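Local coordinates for protein Two-component system sensor histidine kinase (Bacteroides thetaiotaomicron, PDB 3OTT) that is a probable saccharide-sensing histidine kinase, this part being its extracellular beta-propeller and beta-sandwich region, thought to relay the signal to transcription, at residues B[671-679]-B[710-718]. Sequence-based numbering, arbitrary orientation.
Sequences QNNLSFELS and NRITYSNLS
Leu678 and Ile712 meet at their methyl ends on the apolar face of two antiparallel strands, 674-679 and 711-714, CD2 of the leucine lying 3.7 Å from CD1 of the isoleucine. Phe676 shares this face, and Leu724 and Ile726 of strand 720-728 close over it from the opposing sheet of the C-terminal beta-sandwich. Paired backbone bonds join Leu674 to Tyr714 and Phe676 to Ile712, the shortest running from Ile712 N to Phe676 O (2.7 Å).

The other face is polar and opens toward solvent at Thr713 and, in part, at Arg711, while Ser675 and Glu677 stay buried. There Arg711, its CG anti to the backbone N (chi1 170°), passes its aliphatic part beside Ser675 and bends at chi3 to bring NH2 within 2.9 Å of Glu677 OE2, which lies 32° out of the guanidinium plane. Tyr642 touches both charged groups, through a cation-pi contact to Arg711 and a hydrogen bond between its OH and OE2; a leucine in place of Arg711 would probably leave Glu677 without its cationic mate.

Side-chain amides prolong the pairing at both ends: Asn710 ND2 reaches Leu678 O (3.0 Å), and Asn672 ND2 reaches Leu717 O (2.9 Å), each acceptor lying in the amide plane. The edge strand is thus held by directional polar bonds above an apolar sandwich core.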
ATOM      1  N   GLN B 671      12.713 -42.599 -22.574  1.00 26.79           N
ATOM      2  CA  GLN B 671      11.706 -41.598 -22.313  1.00 23.64           C
ATOM      3  C   GLN B 671      11.909 -40.525 -23.367  1.00 22.46           C
ATOM      4  O   GLN B 671      12.161 -39.351 -23.057  1.00 21.32           O
ATOM      5  CB  GLN B 671      11.880 -41.046 -20.880  1.00 23.26           C
ATOM      6  CG  GLN B 671      11.653 -42.120 -19.808  1.00 22.01           C
ATOM      7  CD  GLN B 671      11.798 -41.621 -18.368  1.00 22.51           C
ATOM      8  OE1 GLN B 671      12.768 -40.974 -18.009  1.00 21.91           O
ATOM      9  NE2 GLN B 671      10.852 -41.981 -17.535  1.00 25.86           N
ATOM     10  N   ASN B 672      11.805 -40.922 -24.624  1.00 22.05           N
ATOM     11  CA  ASN B 672      12.189 -40.007 -25.699  1.00 23.12           C
ATOM     12  C   ASN B 672      11.044 -39.676 -26.667  1.00 23.46           C
ATOM     13  O   ASN B 672      11.283 -39.113 -27.755  1.00 24.18           O
ATOM     14  CB  ASN B 672      13.415 -40.584 -26.476  1.00 23.61           C
ATOM     15  CG  ASN B 672      13.108 -41.928 -27.095  1.00 20.79           C
ATOM     16  OD1 ASN B 672      12.299 -42.672 -26.579  1.00 18.50           O
ATOM     17  ND2 ASN B 672      13.720 -42.222 -28.204  1.00 21.48           N
ATOM     18  N   ASN B 673       9.830 -40.058 -26.286  1.00 23.10           N
ATOM     19  CA  ASN B 673       8.641 -39.700 -27.049  1.00 23.99           C
ATOM     20  C   ASN B 673       7.786 -38.821 -26.146  1.00 23.29           C
ATOM     21  O   ASN B 673       7.124 -39.301 -25.243  1.00 22.91           O
ATOM     22  CB  ASN B 673       7.933 -40.964 -27.566  1.00 25.33           C
ATOM     23  CG  ASN B 673       8.807 -41.741 -28.614  1.00 26.90           C
ATOM     24  OD1 ASN B 673       8.832 -41.400 -29.791  1.00 23.57           O
ATOM     25  ND2 ASN B 673       9.515 -42.787 -28.159  1.00 27.46           N
ATOM     26  N   LEU B 674       7.885 -37.512 -26.375  1.00 23.11           N
ATOM     27  CA  LEU B 674       7.489 -36.471 -25.432  1.00 21.84           C
ATOM     28  C   LEU B 674       6.375 -35.553 -25.943  1.00 22.06           C
ATOM     29  O   LEU B 674       6.344 -35.192 -27.138  1.00 23.27           O
ATOM     30  CB  LEU B 674       8.691 -35.601 -25.097  1.00 20.95           C
ATOM     31  CG  LEU B 674       9.970 -36.297 -24.664  1.00 22.22           C
ATOM     32  CD1 LEU B 674      10.932 -35.236 -24.306  1.00 19.51           C
ATOM     33  CD2 LEU B 674       9.725 -37.252 -23.449  1.00 26.14           C
ATOM     34  N   SER B 675       5.435 -35.227 -25.054  1.00 21.11           N
ATOM     35  CA  SER B 675       4.455 -34.170 -25.344  1.00 22.29           C
ATOM     36  C   SER B 675       4.379 -33.197 -24.203  1.00 20.55           C
ATOM     37  O   SER B 675       4.671 -33.536 -23.082  1.00 21.01           O
ATOM     38  CB  SER B 675       3.063 -34.692 -25.661  1.00 22.34           C
ATOM     39  OG  SER B 675       3.062 -35.335 -26.885  1.00 26.30           O
ATOM     40  N   PHE B 676       3.988 -31.990 -24.531  1.00 20.02           N
ATOM     41  CA  PHE B 676       4.013 -30.848 -23.637  1.00 19.58           C
ATOM     42  C   PHE B 676       2.715 -30.126 -23.962  1.00 20.73           C
ATOM     43  O   PHE B 676       2.447 -29.872 -25.161  1.00 22.03           O
ATOM     44  CB  PHE B 676       5.197 -29.918 -23.991  1.00 18.81           C
ATOM     45  CG  PHE B 676       6.560 -30.564 -23.822  1.00 18.78           C
ATOM     46  CD1 PHE B 676       7.191 -31.196 -24.890  1.00 18.63           C
ATOM     47  CD2 PHE B 676       7.186 -30.583 -22.591  1.00 18.65           C
ATOM     48  CE1 PHE B 676       8.488 -31.842 -24.725  1.00 19.74           C
ATOM     49  CE2 PHE B 676       8.460 -31.190 -22.442  1.00 22.09           C
ATOM     50  CZ  PHE B 676       9.088 -31.837 -23.533  1.00 19.55           C
ATOM     51  N   GLU B 677       1.914 -29.814 -22.940  1.00 19.63           N
ATOM     52  CA  GLU B 677       0.833 -28.843 -23.090  1.00 20.19           C
ATOM     53  C   GLU B 677       1.295 -27.538 -22.521  1.00 19.09           C
ATOM     54  O   GLU B 677       1.989 -27.508 -21.533  1.00 19.08           O
ATOM     55  CB  GLU B 677      -0.448 -29.288 -22.383  1.00 20.37           C
ATOM     56  CG  GLU B 677      -1.065 -30.468 -23.089  1.00 24.78           C
ATOM     57  CD  GLU B 677      -2.224 -31.061 -22.344  1.00 33.15           C
ATOM     58  OE1 GLU B 677      -2.619 -30.506 -21.285  1.00 36.06           O
ATOM     59  OE2 GLU B 677      -2.727 -32.102 -22.817  1.00 38.18           O
ATOM     60  N   LEU B 678       0.844 -26.462 -23.125  1.00 18.83           N
ATOM     61  CA  LEU B 678       1.286 -25.110 -22.772  1.00 19.47           C
ATOM     62  C   LEU B 678       0.030 -24.264 -22.523  1.00 18.68           C
ATOM     63  O   LEU B 678      -1.025 -24.533 -23.103  1.00 19.85           O
ATOM     64  CB  LEU B 678       2.134 -24.512 -23.928  1.00 18.52           C
ATOM     65  CG  LEU B 678       1.390 -24.184 -25.229  1.00 22.66           C
ATOM     66  CD1 LEU B 678       0.845 -22.738 -25.255  1.00 23.38           C
ATOM     67  CD2 LEU B 678       2.285 -24.380 -26.405  1.00 24.68           C
ATOM     68  N   SER B 679       0.124 -23.241 -21.701  1.00 18.34           N
ATOM     69  CA  SER B 679      -1.002 -22.295 -21.615  1.00 19.10           C
ATOM     70  C   SER B 679      -0.528 -20.942 -21.114  1.00 19.51           C
ATOM     71  O   SER B 679       0.388 -20.873 -20.299  1.00 21.67           O
ATOM     72  CB  SER B 679      -2.075 -22.856 -20.666  1.00 19.72           C
ATOM     73  OG  SER B 679      -3.038 -21.865 -20.355  1.00 19.24           O
ATOM     74  N   ASN B 710      -2.835 -26.779 -28.130  1.00 22.32           N
ATOM     75  CA  ASN B 710      -1.803 -26.279 -27.240  1.00 19.75           C
ATOM     76  C   ASN B 710      -0.850 -27.392 -26.867  1.00 19.69           C
ATOM     77  O   ASN B 710      -0.200 -27.307 -25.841  1.00 19.02           O
ATOM     78  CB  ASN B 710      -2.378 -25.715 -25.954  1.00 17.51           C
ATOM     79  CG  ASN B 710      -3.037 -26.772 -25.132  1.00 14.49           C
ATOM     80  OD1 ASN B 710      -3.714 -27.604 -25.670  1.00 14.02           O
ATOM     81  ND2 ASN B 710      -2.850 -26.746 -23.812  1.00 11.83           N
ATOM     82  N   ARG B 711      -0.804 -28.447 -27.669  1.00 20.47           N
ATOM     83  CA  ARG B 711       0.081 -29.577 -27.384  1.00 21.19           C
ATOM     84  C   ARG B 711       1.263 -29.704 -28.394  1.00 19.52           C
ATOM     85  O   ARG B 711       1.077 -29.673 -29.558  1.00 19.60           O
ATOM     86  CB  ARG B 711      -0.698 -30.902 -27.274  1.00 21.03           C
ATOM     87  CG  ARG B 711       0.251 -32.081 -27.223  1.00 25.58           C
ATOM     88  CD  ARG B 711      -0.418 -33.400 -27.177  1.00 33.73           C
ATOM     89  NE  ARG B 711      -1.401 -33.412 -26.108  1.00 37.73           N
ATOM     90  CZ  ARG B 711      -1.797 -34.512 -25.497  1.00 41.91           C
ATOM     91  NH1 ARG B 711      -1.236 -35.667 -25.820  1.00 40.63           N
ATOM     92  NH2 ARG B 711      -2.730 -34.440 -24.544  1.00 45.50           N
ATOM     93  N   ILE B 712       2.453 -29.882 -27.888  1.00 18.30           N
ATOM     94  CA  ILE B 712       3.651 -29.929 -28.689  1.00 18.62           C
ATOM     95  C   ILE B 712       4.250 -31.336 -28.564  1.00 19.03           C
ATOM     96  O   ILE B 712       4.460 -31.797 -27.465  1.00 17.62           O
ATOM     97  CB  ILE B 712       4.659 -28.897 -28.199  1.00 17.85           C
ATOM     98  CG1 ILE B 712       4.161 -27.479 -28.552  1.00 16.10           C
ATOM     99  CG2 ILE B 712       6.114 -29.171 -28.783  1.00 16.44           C
ATOM    100  CD1 ILE B 712       5.042 -26.368 -27.903  1.00 13.80           C
ATOM    101  N   THR B 713       4.485 -32.012 -29.692  1.00 20.30           N
ATOM    102  CA  THR B 713       4.924 -33.395 -29.646  1.00 21.85           C
ATOM    103  C   THR B 713       6.220 -33.636 -30.459  1.00 21.75           C
ATOM    104  O   THR B 713       6.338 -33.229 -31.624  1.00 22.19           O
ATOM    105  CB  THR B 713       3.760 -34.386 -30.023  1.00 22.87           C
ATOM    106  OG1 THR B 713       4.179 -35.764 -29.821  1.00 29.47           O
ATOM    107  CG2 THR B 713       3.373 -34.243 -31.505  1.00 27.54           C
ATOM    108  N   TYR B 714       7.181 -34.310 -29.839  1.00 20.19           N
ATOM    109  CA  TYR B 714       8.386 -34.766 -30.547  1.00 20.18           C
ATOM    110  C   TYR B 714       8.526 -36.242 -30.349  1.00 20.55           C
ATOM    111  O   TYR B 714       8.300 -36.725 -29.268  1.00 20.64           O
ATOM    112  CB  TYR B 714       9.619 -34.089 -29.966  1.00 18.78           C
ATOM    113  CG  TYR B 714       9.789 -32.729 -30.503  1.00 20.38           C
ATOM    114  CD1 TYR B 714       9.314 -31.632 -29.784  1.00 19.68           C
ATOM    115  CD2 TYR B 714      10.395 -32.500 -31.745  1.00 20.45           C
ATOM    116  CE1 TYR B 714       9.404 -30.351 -30.261  1.00 19.54           C
ATOM    117  CE2 TYR B 714      10.513 -31.153 -32.245  1.00 22.12           C
ATOM    118  CZ  TYR B 714      10.003 -30.103 -31.483  1.00 22.36           C
ATOM    119  OH  TYR B 714      10.075 -28.782 -31.871  1.00 24.01           O
ATOM    120  N   SER B 715       8.897 -36.969 -31.390  1.00 23.10           N
ATOM    121  CA  SER B 715       9.104 -38.438 -31.261  1.00 24.40           C
ATOM    122  C   SER B 715      10.554 -38.867 -31.591  1.00 24.34           C
ATOM    123  O   SER B 715      11.299 -38.111 -32.234  1.00 23.79           O
ATOM    124  CB  SER B 715       8.093 -39.150 -32.138  1.00 25.18           C
ATOM    125  OG  SER B 715       8.431 -38.876 -33.477  1.00 30.86           O
ATOM    126  N   ASN B 716      10.963 -40.047 -31.098  1.00 25.35           N
ATOM    127  CA  ASN B 716      12.273 -40.624 -31.363  1.00 25.80           C
ATOM    128  C   ASN B 716      13.470 -39.705 -31.139  1.00 25.89           C
ATOM    129  O   ASN B 716      14.385 -39.667 -31.983  1.00 25.61           O
ATOM    130  CB  ASN B 716      12.368 -41.105 -32.811  1.00 28.58           C
ATOM    131  CG  ASN B 716      11.218 -41.939 -33.225  1.00 30.22           C
ATOM    132  OD1 ASN B 716      10.553 -41.626 -34.213  1.00 33.78           O
ATOM    133  ND2 ASN B 716      10.976 -43.027 -32.497  1.00 31.06           N
ATOM    134  N   LEU B 717      13.501 -38.988 -30.016  1.00 24.29           N
ATOM    135  CA  LEU B 717      14.649 -38.182 -29.757  1.00 24.53           C
ATOM    136  C   LEU B 717      15.818 -39.066 -29.390  1.00 26.76           C
ATOM    137  O   LEU B 717      15.635 -40.056 -28.692  1.00 26.79           O
ATOM    138  CB  LEU B 717      14.379 -37.133 -28.692  1.00 24.06           C
ATOM    139  CG  LEU B 717      13.247 -36.172 -29.099  1.00 22.80           C
ATOM    140  CD1 LEU B 717      12.801 -35.366 -27.919  1.00 21.82           C
ATOM    141  CD2 LEU B 717      13.801 -35.258 -30.195  1.00 23.41           C
ATOM    142  N   SER B 718      17.000 -38.726 -29.944  1.00 27.93           N
ATOM    143  CA  SER B 718      18.304 -39.334 -29.602  1.00 29.74           C
ATOM    144  C   SER B 718      18.927 -38.719 -28.357  1.00 28.78           C
ATOM    145  O   SER B 718      18.674 -37.563 -28.038  1.00 25.46           O
ATOM    146  CB  SER B 718      19.296 -39.119 -30.758  1.00 31.07           C
ATOM    147  OG  SER B 718      18.877 -39.951 -31.835  1.00 35.87           O
TER
HETATM  148  O   HOH W   1      -4.001 -28.240 -21.580  1.00  3.74           O